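Local structure of probable FAD-dependent oxidoreductase PA4991 (Pseudomonas aeruginosa PAO1, 5EZ7) at residues V94-P106 / Y243-V257. The protein binds one FAD per monomer and probably works as an oxidoreductase of the DAO family, although its physiological substrate is unknown. Numbering follows the deposited sequence.
Sequences VRLLSEAHYLWSP and YAHCLGAGPKPRITV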
ATOM      1  N   VAL A  94      13.314  -6.154  -7.213  1.00 38.31           N
ATOM      2  CA  VAL A  94      12.096  -5.378  -7.302  1.00 36.34           C
ATOM      3  C   VAL A  94      12.441  -4.041  -7.977  1.00 37.34           C
ATOM      4  O   VAL A  94      13.454  -3.407  -7.686  1.00 36.66           O
ATOM      5  CB  VAL A  94      11.439  -5.203  -5.917  1.00 34.96           C
ATOM      6  CG1 VAL A  94      10.214  -4.297  -5.996  1.00 33.73           C
ATOM      7  CG2 VAL A  94      11.048  -6.576  -5.354  1.00 34.02           C
ATOM      8  N   ARG A  95      11.581  -3.651  -8.901  1.00 38.59           N
ATOM      9  CA  ARG A  95      11.729  -2.439  -9.661  1.00 40.32           C
ATOM     10  C   ARG A  95      11.397  -1.231  -8.799  1.00 37.76           C
ATOM     11  O   ARG A  95      10.334  -1.177  -8.175  1.00 35.50           O
ATOM     12  CB  ARG A  95      10.780  -2.451 -10.857  1.00 45.20           C
ATOM     13  CG  ARG A  95      11.320  -2.999 -12.184  1.00 51.66           C
ATOM     14  CD  ARG A  95      10.327  -2.671 -13.336  1.00 56.85           C
ATOM     15  NE  ARG A  95      10.289  -1.231 -13.667  1.00 62.21           N
ATOM     16  CZ  ARG A  95       9.589  -0.656 -14.669  1.00 70.29           C
ATOM     17  NH1 ARG A  95       9.675   0.669 -14.865  1.00 71.06           N
ATOM     18  NH2 ARG A  95       8.795  -1.369 -15.483  1.00 70.44           N
ATOM     19  N   LEU A  96      12.330  -0.289  -8.746  1.00 37.74           N
ATOM     20  CA  LEU A  96      12.037   1.063  -8.332  1.00 37.29           C
ATOM     21  C   LEU A  96      11.662   1.892  -9.550  1.00 36.48           C
ATOM     22  O   LEU A  96      12.320   1.826 -10.586  1.00 36.82           O
ATOM     23  CB  LEU A  96      13.270   1.707  -7.733  1.00 39.51           C
ATOM     24  CG  LEU A  96      13.829   1.167  -6.436  1.00 40.57           C
ATOM     25  CD1 LEU A  96      14.932   2.129  -5.955  1.00 41.94           C
ATOM     26  CD2 LEU A  96      12.697   0.996  -5.427  1.00 38.98           C
ATOM     27  N   LEU A  97      10.617   2.681  -9.426  1.00 34.88           N
ATOM     28  CA  LEU A  97      10.337   3.651 -10.449  1.00 36.09           C
ATOM     29  C   LEU A  97      11.380   4.783 -10.372  1.00 37.60           C
ATOM     30  O   LEU A  97      11.865   5.236 -11.404  1.00 38.77           O
ATOM     31  CB  LEU A  97       8.880   4.156 -10.355  1.00 34.70           C
ATOM     32  CG  LEU A  97       7.802   3.109 -10.708  1.00 33.49           C
ATOM     33  CD1 LEU A  97       6.393   3.673 -10.557  1.00 32.32           C
ATOM     34  CD2 LEU A  97       7.976   2.532 -12.113  1.00 34.42           C
ATOM     35  N   SER A  98      11.768   5.187  -9.157  1.00 37.77           N
ATOM     36  CA  SER A  98      12.725   6.266  -8.987  1.00 38.56           C
ATOM     37  C   SER A  98      13.494   6.036  -7.730  1.00 40.65           C
ATOM     38  O   SER A  98      12.956   5.584  -6.716  1.00 40.47           O
ATOM     39  CB  SER A  98      12.005   7.603  -8.895  1.00 37.99           C
ATOM     40  OG  SER A  98      12.900   8.698  -8.879  1.00 38.32           O
ATOM     41  N   GLU A  99      14.770   6.361  -7.800  1.00 43.73           N
ATOM     42  CA  GLU A  99      15.681   6.210  -6.672  1.00 46.26           C
ATOM     43  C   GLU A  99      15.471   7.308  -5.640  1.00 45.98           C
ATOM     44  O   GLU A  99      16.070   7.266  -4.574  1.00 47.97           O
ATOM     45  CB  GLU A  99      17.118   6.302  -7.183  1.00 50.01           C
ATOM     46  CG  GLU A  99      17.488   5.220  -8.188  1.00 52.02           C
ATOM     47  CD  GLU A  99      18.441   4.194  -7.616  1.00 54.98           C
ATOM     48  OE1 GLU A  99      18.209   3.735  -6.475  1.00 57.59           O
ATOM     49  OE2 GLU A  99      19.442   3.866  -8.302  1.00 59.51           O
ATOM     50  N   ALA A 100      14.679   8.319  -5.997  1.00 44.25           N
ATOM     51  CA  ALA A 100      14.461   9.484  -5.183  1.00 43.46           C
ATOM     52  C   ALA A 100      13.099  10.074  -5.524  1.00 41.65           C
ATOM     53  O   ALA A 100      12.629  10.001  -6.662  1.00 40.76           O
ATOM     54  CB  ALA A 100      15.541  10.500  -5.443  1.00 45.19           C
ATOM     55  N   HIS A 101      12.457  10.609  -4.501  1.00 40.87           N
ATOM     56  CA  HIS A 101      11.279  11.438  -4.646  1.00 39.84           C
ATOM     57  C   HIS A 101      11.754  12.835  -4.287  1.00 39.28           C
ATOM     58  O   HIS A 101      12.678  12.976  -3.511  1.00 39.65           O
ATOM     59  CB  HIS A 101      10.189  10.953  -3.707  1.00 39.25           C
ATOM     60  CG  HIS A 101       8.920  11.713  -3.840  1.00 40.47           C
ATOM     61  ND1 HIS A 101       8.009  11.463  -4.845  1.00 39.96           N
ATOM     62  CD2 HIS A 101       8.409  12.737  -3.115  1.00 42.62           C
ATOM     63  CE1 HIS A 101       6.987  12.289  -4.728  1.00 39.65           C
ATOM     64  NE2 HIS A 101       7.196  13.062  -3.679  1.00 41.12           N
ATOM     65  N   TYR A 102      11.148  13.860  -4.876  1.00 39.18           N
ATOM     66  CA  TYR A 102      11.650  15.262  -4.754  1.00 40.85           C
ATOM     67  C   TYR A 102      10.604  16.210  -4.162  1.00 40.85           C
ATOM     68  O   TYR A 102       9.394  15.908  -4.200  1.00 38.70           O
ATOM     69  CB  TYR A 102      12.081  15.796  -6.122  1.00 40.93           C
ATOM     70  CG  TYR A 102      13.290  15.095  -6.699  1.00 42.52           C
ATOM     71  CD1 TYR A 102      13.198  13.802  -7.217  1.00 41.99           C
ATOM     72  CD2 TYR A 102      14.534  15.727  -6.744  1.00 45.11           C
ATOM     73  CE1 TYR A 102      14.305  13.151  -7.739  1.00 43.66           C
ATOM     74  CE2 TYR A 102      15.645  15.090  -7.278  1.00 46.78           C
ATOM     75  CZ  TYR A 102      15.531  13.811  -7.783  1.00 46.26           C
ATOM     76  OH  TYR A 102      16.642  13.192  -8.314  1.00 49.27           O
ATOM     77  N   LEU A 103      11.082  17.310  -3.567  1.00 43.18           N
ATOM     78  CA  LEU A 103      10.241  18.469  -3.229  1.00 44.41           C
ATOM     79  C   LEU A 103      10.526  19.501  -4.282  1.00 46.71           C
ATOM     80  O   LEU A 103      11.646  19.605  -4.773  1.00 48.70           O
ATOM     81  CB  LEU A 103      10.536  19.088  -1.848  1.00 45.47           C
ATOM     82  CG  LEU A 103      10.557  18.205  -0.613  1.00 45.42           C
ATOM     83  CD1 LEU A 103      10.883  19.025   0.630  1.00 47.13           C
ATOM     84  CD2 LEU A 103       9.246  17.437  -0.438  1.00 44.07           C
ATOM     85  N   TRP A 104       9.519  20.304  -4.557  1.00 48.24           N
ATOM     86  CA  TRP A 104       9.495  21.187  -5.708  1.00 51.61           C
ATOM     87  C   TRP A 104       8.810  22.488  -5.282  1.00 55.49           C
ATOM     88  O   TRP A 104       7.620  22.498  -4.973  1.00 53.10           O
ATOM     89  CB  TRP A 104       8.782  20.430  -6.818  1.00 49.25           C
ATOM     90  CG  TRP A 104       8.364  21.154  -8.011  1.00 48.97           C
ATOM     91  CD1 TRP A 104       8.866  22.319  -8.526  1.00 49.59           C
ATOM     92  CD2 TRP A 104       7.349  20.710  -8.914  1.00 47.18           C
ATOM     93  NE1 TRP A 104       8.188  22.632  -9.681  1.00 49.27           N
ATOM     94  CE2 TRP A 104       7.268  21.646  -9.945  1.00 47.05           C
ATOM     95  CE3 TRP A 104       6.470  19.618  -8.919  1.00 46.67           C
ATOM     96  CZ2 TRP A 104       6.356  21.524 -10.974  1.00 46.50           C
ATOM     97  CZ3 TRP A 104       5.560  19.498  -9.950  1.00 45.76           C
ATOM     98  CH2 TRP A 104       5.510  20.443 -10.959  1.00 45.51           C
ATOM     99  N   SER A 105       9.609  23.558  -5.226  1.00 63.34           N
ATOM    100  CA  SER A 105       9.248  24.831  -4.580  1.00 70.04           C
ATOM    101  C   SER A 105       9.262  25.960  -5.615  1.00 76.12           C
ATOM    102  O   SER A 105       9.791  25.770  -6.719  1.00 75.19           O
ATOM    103  CB  SER A 105      10.244  25.158  -3.445  1.00 72.91           C
ATOM    104  OG  SER A 105       9.910  24.501  -2.221  1.00 71.17           O
ATOM    105  N   PRO A 106       8.657  27.129  -5.278  1.00 83.09           N
ATOM    106  CA  PRO A 106       8.789  28.288  -6.168  1.00 86.45           C
ATOM    107  C   PRO A 106       9.737  29.352  -5.590  1.00 87.84           C
ATOM    108  O   PRO A 106      10.556  29.042  -4.718  1.00 87.37           O
ATOM    109  CB  PRO A 106       7.341  28.808  -6.266  1.00 86.21           C
ATOM    110  CG  PRO A 106       6.620  28.238  -5.058  1.00 85.09           C
ATOM    111  CD  PRO A 106       7.603  27.392  -4.277  1.00 84.31           C
ATOM    112  N   TYR A 243       8.804  12.596 -10.088  1.00 30.31           N
ATOM    113  CA  TYR A 243       8.343  12.064  -8.791  1.00 29.87           C
ATOM    114  C   TYR A 243       8.515  13.193  -7.773  1.00 31.62           C
ATOM    115  O   TYR A 243       9.636  13.453  -7.347  1.00 32.85           O
ATOM    116  CB  TYR A 243       9.155  10.819  -8.404  1.00 29.19           C
ATOM    117  CG  TYR A 243       9.111   9.765  -9.488  1.00 28.37           C
ATOM    118  CD1 TYR A 243       9.985   9.797 -10.579  1.00 28.98           C
ATOM    119  CD2 TYR A 243       8.157   8.766  -9.453  1.00 26.50           C
ATOM    120  CE1 TYR A 243       9.901   8.832 -11.578  1.00 28.68           C
ATOM    121  CE2 TYR A 243       8.070   7.817 -10.447  1.00 25.85           C
ATOM    122  CZ  TYR A 243       8.928   7.853 -11.504  1.00 27.19           C
ATOM    123  OH  TYR A 243       8.779   6.890 -12.478  1.00 27.22           O
ATOM    124  N   ALA A 244       7.436  13.895  -7.417  1.00 32.08           N
ATOM    125  CA  ALA A 244       7.598  15.116  -6.656  1.00 34.11           C
ATOM    126  C   ALA A 244       6.356  15.592  -5.918  1.00 34.41           C
ATOM    127  O   ALA A 244       5.249  15.390  -6.376  1.00 34.56           O
ATOM    128  CB  ALA A 244       8.113  16.219  -7.579  1.00 35.62           C
ATOM    129  N   HIS A 245       6.563  16.210  -4.760  1.00 35.87           N
ATOM    130  CA  HIS A 245       5.536  17.011  -4.097  1.00 37.13           C
ATOM    131  C   HIS A 245       5.732  18.478  -4.535  1.00 39.35           C
ATOM    132  O   HIS A 245       6.820  19.003  -4.344  1.00 39.12           O
ATOM    133  CB  HIS A 245       5.699  16.969  -2.586  1.00 37.69           C
ATOM    134  CG  HIS A 245       5.646  15.603  -1.984  1.00 37.53           C
ATOM    135  ND1 HIS A 245       4.571  14.750  -2.137  1.00 36.86           N
ATOM    136  CD2 HIS A 245       6.504  14.976  -1.145  1.00 38.29           C
ATOM    137  CE1 HIS A 245       4.794  13.640  -1.455  1.00 36.27           C
ATOM    138  NE2 HIS A 245       5.968  13.748  -0.856  1.00 37.30           N
ATOM    139  N   CYS A 246       4.709  19.114  -5.124  1.00 41.93           N
ATOM    140  CA  CYS A 246       4.751  20.563  -5.423  1.00 47.02           C
ATOM    141  C   CYS A 246       4.230  21.290  -4.211  1.00 49.25           C
ATOM    142  O   CYS A 246       3.091  21.100  -3.813  1.00 47.11           O
ATOM    143  CB  CYS A 246       3.933  20.993  -6.667  1.00 47.76           C
ATOM    144  SG  CYS A 246       3.845  22.815  -6.924  1.00 54.77           S
ATOM    145  N   LEU A 247       5.079  22.105  -3.618  1.00 55.76           N
ATOM    146  CA  LEU A 247       4.660  22.992  -2.555  1.00 63.20           C
ATOM    147  C   LEU A 247       4.428  24.378  -3.126  1.00 69.06           C
ATOM    148  O   LEU A 247       5.230  24.898  -3.924  1.00 68.60           O
ATOM    149  CB  LEU A 247       5.726  23.071  -1.475  1.00 65.49           C
ATOM    150  CG  LEU A 247       6.194  21.716  -0.966  1.00 66.21           C
ATOM    151  CD1 LEU A 247       7.536  21.847  -0.252  1.00 68.69           C
ATOM    152  CD2 LEU A 247       5.128  21.091  -0.067  1.00 66.75           C
ATOM    153  N   GLY A 248       3.302  24.954  -2.728  1.00 76.57           N
ATOM    154  CA  GLY A 248       3.155  26.397  -2.688  1.00 82.48           C
ATOM    155  C   GLY A 248       3.417  26.753  -1.237  1.00 88.20           C
ATOM    156  O   GLY A 248       4.352  26.224  -0.609  1.00 88.52           O
ATOM    157  N   ALA A 249       2.591  27.662  -0.717  1.00 94.84           N
ATOM    158  CA  ALA A 249       2.484  27.915   0.726  1.00 96.95           C
ATOM    159  C   ALA A 249       1.634  26.793   1.372  1.00 96.23           C
ATOM    160  O   ALA A 249       0.803  26.138   0.709  1.00 92.07           O
ATOM    161  CB  ALA A 249       1.882  29.301   0.990  1.00 97.77           C
ATOM    162  N   GLY A 250       1.873  26.559   2.661  1.00 96.82           N
ATOM    163  CA  GLY A 250       1.168  25.528   3.429  1.00 92.71           C
ATOM    164  C   GLY A 250       1.986  24.247   3.524  1.00 89.98           C
ATOM    165  O   GLY A 250       2.732  23.929   2.597  1.00 88.26           O
ATOM    166  N   PRO A 251       1.854  23.500   4.644  1.00 89.06           N
ATOM    167  CA  PRO A 251       2.627  22.260   4.813  1.00 85.84           C
ATOM    168  C   PRO A 251       2.422  21.223   3.705  1.00 81.10           C
ATOM    169  O   PRO A 251       3.389  20.595   3.257  1.00 81.98           O
ATOM    170  CB  PRO A 251       2.117  21.697   6.150  1.00 86.65           C
ATOM    171  CG  PRO A 251       1.546  22.861   6.878  1.00 89.46           C
ATOM    172  CD  PRO A 251       1.013  23.785   5.827  1.00 89.97           C
ATOM    173  N   LYS A 252       1.180  21.068   3.255  1.00 74.71           N
ATOM    174  CA  LYS A 252       0.813  19.935   2.411  1.00 68.94           C
ATOM    175  C   LYS A 252       1.079  20.134   0.910  1.00 63.78           C
ATOM    176  O   LYS A 252       0.976  21.261   0.407  1.00 63.67           O
ATOM    177  CB  LYS A 252      -0.646  19.585   2.653  1.00 70.38           C
ATOM    178  CG  LYS A 252      -0.894  19.214   4.110  1.00 72.70           C
ATOM    179  CD  LYS A 252      -1.700  17.941   4.238  1.00 71.56           C
ATOM    180  CE  LYS A 252      -1.752  17.500   5.683  1.00 72.34           C
ATOM    181  NZ  LYS A 252      -2.783  16.435   5.822  1.00 73.00           N
ATOM    182  N   PRO A 253       1.427  19.041   0.190  1.00 55.44           N
ATOM    183  CA  PRO A 253       1.630  19.190  -1.257  1.00 52.85           C
ATOM    184  C   PRO A 253       0.369  19.677  -1.976  1.00 51.30           C
ATOM    185  O   PRO A 253      -0.722  19.163  -1.722  1.00 50.66           O
ATOM    186  CB  PRO A 253       1.975  17.769  -1.728  1.00 51.06           C
ATOM    187  CG  PRO A 253       2.347  17.013  -0.497  1.00 52.12           C
ATOM    188  CD  PRO A 253       1.621  17.651   0.641  1.00 52.90           C
ATOM    189  N   ARG A 254       0.548  20.658  -2.847  1.00 51.57           N
ATOM    190  CA  ARG A 254      -0.476  21.171  -3.770  1.00 53.19           C
ATOM    191  C   ARG A 254      -0.897  20.024  -4.710  1.00 49.96           C
ATOM    192  O   ARG A 254      -2.079  19.678  -4.806  1.00 48.80           O
ATOM    193  CB  ARG A 254       0.137  22.365  -4.540  1.00 56.73           C
ATOM    194  CG  ARG A 254      -0.750  23.184  -5.482  1.00 61.00           C
ATOM    195  CD  ARG A 254      -0.327  24.677  -5.447  1.00 65.14           C
ATOM    196  NE  ARG A 254      -0.686  25.484  -6.627  1.00 67.07           N
ATOM    197  CZ  ARG A 254      -1.860  26.113  -6.844  1.00 67.93           C
ATOM    198  NH1 ARG A 254      -2.020  26.823  -7.978  1.00 65.76           N
ATOM    199  NH2 ARG A 254      -2.879  26.036  -5.967  1.00 66.05           N
ATOM    200  N   ILE A 255       0.102  19.431  -5.370  1.00 47.55           N
ATOM    201  CA  ILE A 255      -0.027  18.199  -6.128  1.00 44.94           C
ATOM    202  C   ILE A 255       1.163  17.318  -5.819  1.00 39.82           C
ATOM    203  O   ILE A 255       2.240  17.831  -5.479  1.00 38.67           O
ATOM    204  CB  ILE A 255      -0.071  18.433  -7.653  1.00 49.17           C
ATOM    205  CG1 ILE A 255       1.258  19.007  -8.182  1.00 53.56           C
ATOM    206  CG2 ILE A 255      -1.210  19.386  -8.008  1.00 51.17           C
ATOM    207  CD1 ILE A 255       1.437  18.857  -9.687  1.00 56.23           C
ATOM    208  N   THR A 256       0.953  16.013  -5.963  1.00 34.92           N
ATOM    209  CA  THR A 256       2.001  14.982  -5.825  1.00 33.01           C
ATOM    210  C   THR A 256       2.017  14.211  -7.179  1.00 30.44           C
ATOM    211  O   THR A 256       1.012  13.615  -7.562  1.00 27.06           O
ATOM    212  CB  THR A 256       1.748  14.053  -4.563  1.00 31.98           C
ATOM    213  OG1 THR A 256       1.998  14.784  -3.356  1.00 33.20           O
ATOM    214  CG2 THR A 256       2.664  12.843  -4.512  1.00 31.65           C
ATOM    215  N   VAL A 257       3.138  14.272  -7.902  1.00 29.80           N
ATOM    216  CA  VAL A 257       3.270  13.563  -9.168  1.00 29.26           C
ATOM    217  C   VAL A 257       4.144  12.323  -9.033  1.00 27.98           C
ATOM    218  O   VAL A 257       5.255  12.396  -8.542  1.00 27.68           O
ATOM    219  CB  VAL A 257       3.891  14.429 -10.285  1.00 30.57           C
ATOM    220  CG1 VAL A 257       3.854  13.702 -11.635  1.00 30.14           C
ATOM    221  CG2 VAL A 257       3.154  15.744 -10.417  1.00 31.64           C
TER
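H101 turns the edge of its imidazole onto the face of H245 in a T-shaped stack, the planes at 66° and NE2 of H101 over the ring centre, 3.2 Å from NE2 of H245. H101 reaches across because its CG lies anti to the backbone N (chi1 -177°). The hydrogen bond of H245 ND1 to T256 OG1 (2.8 Å, in the ring plane) helps fix the rotation of the H245 ring, while L103 CD2 meets another part of the edge. The backbone O of T256 accepts a hydrogen bond from NE2 of Q50, an FAD-binding residue.

Beneath these rings, 102-105 and 244-246 are neighbouring parallel strands of a mixed sheet, flanked by antiparallel 146-149 and 255-261 respectively. Y102 N binds Y243 O, Y102 O receives H245 N, and W104 O takes L247 N at 2.9 Å; the bond from W104 N to H245 O is weak. On the sheet face opposite H245, C246 SG lies over the six-membered ring of W104, 4.6 Å from its centroid in a sulfur-aromatic contact, its CB off-centre; a bound mercury ion lies beside this cysteine. A244 CB is near CE3 of W104. Earlier in the chain, at the end of strand 96-98, S98 lays CB over the Y243 ring, 3.6 Å from its centroid, while S98 OG bonds A100 O on a lone pair at 2.6 Å.

H101 and H245 thus connect through T256 to Q50, the T256 bond and the H101 edge together holding the H245 ring's orientation.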